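Digeranylgeranylglycerophospholipid reductase (Sulfolobus acidocaldarius, PDB 4OPC) reduces the double bonds of the geranylgeranyl chains of archaeal membrane lipid precursors to give saturated phytanyl chains, using bound FAD. Local coordinates at residues 63-68 against 95-100; 194-199 against 222-227. All blocks are in the same frame, centred on the assembly; numbering follows the deposited sequence. Where two conformers were deposited one is given.

Contact 1: 63-68 against 95-100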
# COMPACT_ATOMS: atom_id res chain seq x y z
N PRO A 63 6.40 -16.98 3.66
CA PRO A 63 5.85 -17.95 4.60
C PRO A 63 4.34 -17.84 4.71
O PRO A 63 3.78 -16.76 4.84
CB PRO A 63 6.51 -17.56 5.93
CG PRO A 63 7.81 -17.00 5.52
CD PRO A 63 7.55 -16.26 4.24
N TYR A 64 3.69 -18.99 4.67
CA TYR A 64 2.25 -19.06 4.80
C TYR A 64 1.84 -18.80 6.25
O TYR A 64 2.41 -19.39 7.16
CB TYR A 64 1.81 -20.45 4.38
CG TYR A 64 0.49 -20.53 3.66
CD1 TYR A 64 0.28 -19.84 2.48
CD2 TYR A 64 -0.53 -21.32 4.16
CE1 TYR A 64 -0.92 -19.93 1.81
CE2 TYR A 64 -1.72 -21.41 3.51
CZ TYR A 64 -1.92 -20.72 2.34
OH TYR A 64 -3.13 -20.83 1.71
N PRO A 65 0.86 -17.91 6.47
CA PRO A 65 0.32 -17.63 7.80
C PRO A 65 -0.27 -18.90 8.43
O PRO A 65 -0.94 -19.65 7.72
CB PRO A 65 -0.81 -16.64 7.52
CG PRO A 65 -0.47 -16.04 6.19
CD PRO A 65 0.18 -17.13 5.42
N LYS A 66 -0.02 -19.13 9.71
CA LYS A 66 -0.51 -20.33 10.38
C LYS A 66 -0.77 -20.11 11.87
O LYS A 66 -0.22 -19.19 12.47
CB LYS A 66 0.50 -21.47 10.20
CG LYS A 66 1.88 -21.12 10.72
CD LYS A 66 2.81 -22.33 10.71
CE LYS A 66 4.21 -21.94 11.19
NZ LYS A 66 4.16 -21.18 12.47
N GLY A 67 -1.60 -20.96 12.46
CA GLY A 67 -1.88 -20.87 13.88
C GLY A 67 -2.57 -19.59 14.29
O GLY A 67 -3.50 -19.15 13.61
N GLU A 68 -2.13 -18.98 15.39
CA GLU A 68 -2.74 -17.73 15.85
C GLU A 68 -2.55 -16.60 14.82
O GLU A 68 -3.21 -15.56 14.91
CB GLU A 68 -2.21 -17.32 17.24
CG GLU A 68 -2.65 -18.19 18.45
CD GLU A 68 -2.11 -17.68 19.80
OE1 GLU A 68 -1.82 -16.47 19.90
OE2 GLU A 68 -1.96 -18.48 20.75
N PHE A 95 -6.52 -13.88 3.48
CA PHE A 95 -6.36 -14.14 4.89
C PHE A 95 -6.68 -12.90 5.68
O PHE A 95 -6.31 -11.79 5.28
CB PHE A 95 -4.91 -14.53 5.20
CG PHE A 95 -4.39 -15.70 4.42
CD1 PHE A 95 -5.02 -16.92 4.49
CD2 PHE A 95 -3.25 -15.57 3.64
CE1 PHE A 95 -4.52 -18.01 3.78
CE2 PHE A 95 -2.76 -16.64 2.93
CZ PHE A 95 -3.39 -17.86 3.00
N GLU A 96 -7.38 -13.07 6.79
CA GLU A 96 -7.43 -12.05 7.82
C GLU A 96 -6.38 -12.44 8.85
O GLU A 96 -6.53 -13.45 9.55
CB GLU A 96 -8.83 -11.96 8.44
CG GLU A 96 -9.61 -10.73 8.01
CD GLU A 96 -8.94 -9.45 8.44
OE1 GLU A 96 -9.07 -8.45 7.71
OE2 GLU A 96 -8.29 -9.44 9.51
N LEU A 97 -5.32 -11.65 8.92
CA LEU A 97 -4.13 -12.01 9.70
C LEU A 97 -4.09 -11.34 11.05
O LEU A 97 -4.66 -10.27 11.26
CB LEU A 97 -2.87 -11.56 8.94
CG LEU A 97 -2.67 -12.09 7.53
CD1 LEU A 97 -1.44 -11.47 6.89
CD2 LEU A 97 -2.52 -13.59 7.60
N ASN A 98 -3.38 -11.99 11.98
CA ASN A 98 -2.81 -11.29 13.12
C ASN A 98 -1.49 -10.71 12.62
O ASN A 98 -0.48 -11.42 12.55
CB ASN A 98 -2.58 -12.27 14.28
CG ASN A 98 -2.05 -11.59 15.53
OD1 ASN A 98 -1.38 -10.56 15.47
ND2 ASN A 98 -2.32 -12.20 16.68
N ALA A 99 -1.51 -9.44 12.23
CA ALA A 99 -0.38 -8.83 11.55
C ALA A 99 0.91 -8.81 12.36
O ALA A 99 1.94 -9.23 11.84
CB ALA A 99 -0.74 -7.43 11.03
N PRO A 100 0.87 -8.32 13.62
CA PRO A 100 2.11 -8.37 14.40
C PRO A 100 2.66 -9.79 14.56
O PRO A 100 3.87 -9.98 14.45
CB PRO A 100 1.70 -7.82 15.77
CG PRO A 100 0.45 -7.04 15.53
CD PRO A 100 -0.22 -7.62 14.32
O HOH W 1 -4.45 -14.30 16.77

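Contact 2: 194-199 against 222-227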
# COMPACT_ATOMS: atom_id res chain seq x y z
N LYS A 194 -22.10 -9.35 19.17
CA LYS A 194 -23.12 -9.96 20.02
C LYS A 194 -23.88 -11.05 19.28
O LYS A 194 -24.49 -11.93 19.88
CB LYS A 194 -24.12 -8.90 20.49
CG LYS A 194 -23.51 -7.64 21.06
CD LYS A 194 -24.61 -6.68 21.50
CE LYS A 194 -24.12 -5.25 21.61
NZ LYS A 194 -25.23 -4.32 21.96
N GLU A 195 -23.85 -10.96 17.95
CA GLU A 195 -24.54 -11.90 17.09
C GLU A 195 -23.52 -12.49 16.12
O GLU A 195 -22.56 -11.80 15.73
CB GLU A 195 -25.65 -11.18 16.33
CG GLU A 195 -26.87 -12.03 16.01
CD GLU A 195 -28.08 -11.18 15.65
OE1 GLU A 195 -28.10 -9.99 16.01
OE2 GLU A 195 -29.02 -11.71 15.02
N ASP A 196 -23.70 -13.75 15.75
CA ASP A 196 -22.84 -14.41 14.78
C ASP A 196 -22.76 -13.58 13.51
O ASP A 196 -23.76 -13.03 13.05
CB ASP A 196 -23.35 -15.81 14.43
CG ASP A 196 -23.18 -16.79 15.58
OD1 ASP A 196 -22.42 -16.49 16.52
OD2 ASP A 196 -23.80 -17.87 15.52
N ILE A 197 -21.57 -13.50 12.94
CA ILE A 197 -21.38 -12.74 11.73
C ILE A 197 -21.85 -13.53 10.52
O ILE A 197 -21.38 -14.65 10.27
CB ILE A 197 -19.90 -12.35 11.58
CG1 ILE A 197 -19.49 -11.46 12.76
CG2 ILE A 197 -19.66 -11.65 10.25
CD1 ILE A 197 -18.01 -11.08 12.79
N GLU A 198 -22.79 -12.96 9.78
CA GLU A 198 -23.29 -13.56 8.55
C GLU A 198 -22.20 -13.59 7.48
O GLU A 198 -21.53 -12.58 7.26
CB GLU A 198 -24.50 -12.78 8.02
CG GLU A 198 -25.78 -13.01 8.80
CD GLU A 198 -26.39 -14.37 8.54
OE1 GLU A 198 -27.03 -14.55 7.49
OE2 GLU A 198 -26.22 -15.27 9.39
N ASP A 199 -22.04 -14.74 6.83
CA ASP A 199 -21.05 -14.91 5.77
C ASP A 199 -19.70 -14.38 6.23
O ASP A 199 -19.11 -13.50 5.59
CB ASP A 199 -21.51 -14.18 4.50
CG ASP A 199 -22.77 -14.79 3.92
OD1 ASP A 199 -22.88 -16.03 3.93
OD2 ASP A 199 -23.64 -14.02 3.46
N LYS A 222 -12.86 -11.26 11.56
CA LYS A 222 -11.68 -11.99 12.02
C LYS A 222 -12.07 -13.30 12.70
O LYS A 222 -11.23 -13.97 13.32
CB LYS A 222 -10.88 -11.12 12.99
CG LYS A 222 -10.04 -10.04 12.30
CD LYS A 222 -9.27 -9.22 13.33
CE LYS A 222 -8.24 -8.31 12.68
NZ LYS A 222 -7.04 -9.07 12.20
N GLY A 223 -13.34 -13.67 12.57
CA GLY A 223 -13.88 -14.87 13.18
C GLY A 223 -15.39 -14.79 13.09
O GLY A 223 -15.93 -13.90 12.42
N LYS A 224 -16.07 -15.70 13.77
CA LYS A 224 -17.53 -15.73 13.75
C LYS A 224 -18.11 -14.62 14.62
O LYS A 224 -19.28 -14.25 14.46
CB LYS A 224 -18.03 -17.09 14.25
CG LYS A 224 -17.69 -18.26 13.33
CD LYS A 224 -18.77 -18.44 12.27
CE LYS A 224 -20.13 -18.69 12.91
NZ LYS A 224 -21.24 -18.61 11.92
N ASN A 225 -17.31 -14.11 15.55
CA ASN A 225 -17.78 -13.13 16.53
C ASN A 225 -16.76 -12.04 16.82
O ASN A 225 -16.72 -11.48 17.91
CB ASN A 225 -18.17 -13.83 17.84
CG ASN A 225 -19.46 -14.63 17.72
OD1 ASN A 225 -20.56 -14.09 17.91
ND2 ASN A 225 -19.34 -15.91 17.41
N LYS A 226 -15.93 -11.73 15.83
CA LYS A 226 -14.89 -10.72 16.00
C LYS A 226 -14.67 -10.02 14.67
O LYS A 226 -14.61 -10.67 13.63
CB LYS A 226 -13.59 -11.35 16.51
CG LYS A 226 -12.46 -10.34 16.71
CD LYS A 226 -11.30 -10.90 17.55
CE LYS A 226 -10.75 -12.19 16.98
NZ LYS A 226 -9.70 -12.78 17.87
N VAL A 227 -14.56 -8.70 14.70
CA VAL A 227 -14.49 -7.94 13.46
C VAL A 227 -13.54 -6.75 13.55
O VAL A 227 -13.44 -6.10 14.59
CB VAL A 227 -15.91 -7.47 13.01
CG1 VAL A 227 -16.54 -6.51 14.02
CG2 VAL A 227 -15.88 -6.84 11.62

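Contact 1: 63-68 against 95-100
Tyr64 and Pro65 pack against Phe95 and Leu97 in a mainly apolar contact. It joins the loop after helix 54-60 to the end of strand 87-97. Pro65 carries the centre of the contact. Pro65 CG lies 3.5 Å from Leu97 CD2 and 3.8 Å from Phe95 CD2, so the pyrrolidine ring bridges the two side chains. Pro65 CB is also 3.5 Å from Leu97 CD2, and this packing is tight. Of the two Leu97 methyl groups, CD2 does the touching. The Leu97 side chain is about 4 Å from that of Phe16, an FAD-binding residue, which places this packing beside the flavin site. Tyr64 and Phe95 form a T-shaped pair, with the edge of Phe95 toward the face of Tyr64. The centroids of the Tyr64 and Phe95 rings are 5.0 Å apart and the planes stand at 89°. Phe95 CZ leads and comes closest to the phenol end of Tyr64. Tyr64 was modelled in two conformers, and this stack describes one of them.

At the other end, Glu68 O packs on Asn98 CB at 3.4 Å. The polar link is a water. It donates to Glu68 O at 2.6 Å and accepts from Asn98 ND2 at 3.0 Å, which bridges the loop and the helix N-cap. The Asn98 side chain thus works twice: Asn98 is the N-cap residue of helix 99-112, and its OD1 accepts from Leu101 N.

Around the contact, Phe57 of helix 54-60 makes a second edge-to-face pair with Phe95. Helix 99-112 holds the loop through Tyr102, bonded to Pro63 O, and Arg105, bonded to Tyr64 O. Strand 70-80 packs on Phe95 through Leu70 and Lys73.

Contact 2: 194-199 against 222-227
Ile197 and Asp196 meet Lys224 and Asn225 through one backbone bond, one side-chain bond and the packing of Ile197 over backbone oxygens. The backbone bond runs from Ile197 N to Lys224 O at 2.8 Å, with an N-H...O angle of 159°. Asp196 CA adds a CA-H...O contact to Lys224 O at 3.6 Å.

The side-chain bond is from Asn225 ND2 to Asp196 OD1 and is long, at 3.3 Å. It reaches the carboxylate on its anti side, 31° out of plane. Asn225 OD1 is equally near Asp196 OD1; two acceptors this close probably weaken the pairing. An alanine in place of Asn225 would probably leave Asp196 OD1 without this donor and its carboxylate freer to turn. Lys224 NZ is 4.5 Å from Asp196 OD2, beyond a salt bridge but likely to steady its charge.

Segment 222-227 includes the turn of a beta hairpin between antiparallel strands 216-221 and 226-234. Loop 194-199 crosses this turn on its way from strand 183-193 to strand 202-206, which flank the hairpin in the sheet.

The Ile197 side chain packs over backbone oxygens of the turn. Ile197 CG1 is anti to the carbonyl carbon (chi1 -62°) and passes Lys224 O at 3.3 Å. Ile197 CD1 lies 3.5 Å from both Gly223 O and Lys226 O. A single apolar touch joins Ile197 CD1 to Val227 CB at 4.2 Å. Tyr219 and Pro221 of strand 216-221 also touch Ile197.

Overall arrangement
From the N terminus, helix 54-60 leads into loop 63-68. The chain then runs through antiparallel strands 70-80 and 87-97, and contact 1 closes that excursion where helix 99-112 begins. Contact 2 opens later, after strand 183-193. It closes after strands 202-206 and 216-221, at the hairpin turn before strand 226-234. The two loops follow in series and neither nest nor cross. Both reach the same mixed sheet, where strand 70-80 lies beside strand 202-206. The centres of contact 1 and contact 2 are about 18 Å apart. A salt bridge from Glu96 OE2 to Lys222 NZ links them directly, and Lys222 also pairs with Asp50, an FAD-binding residue.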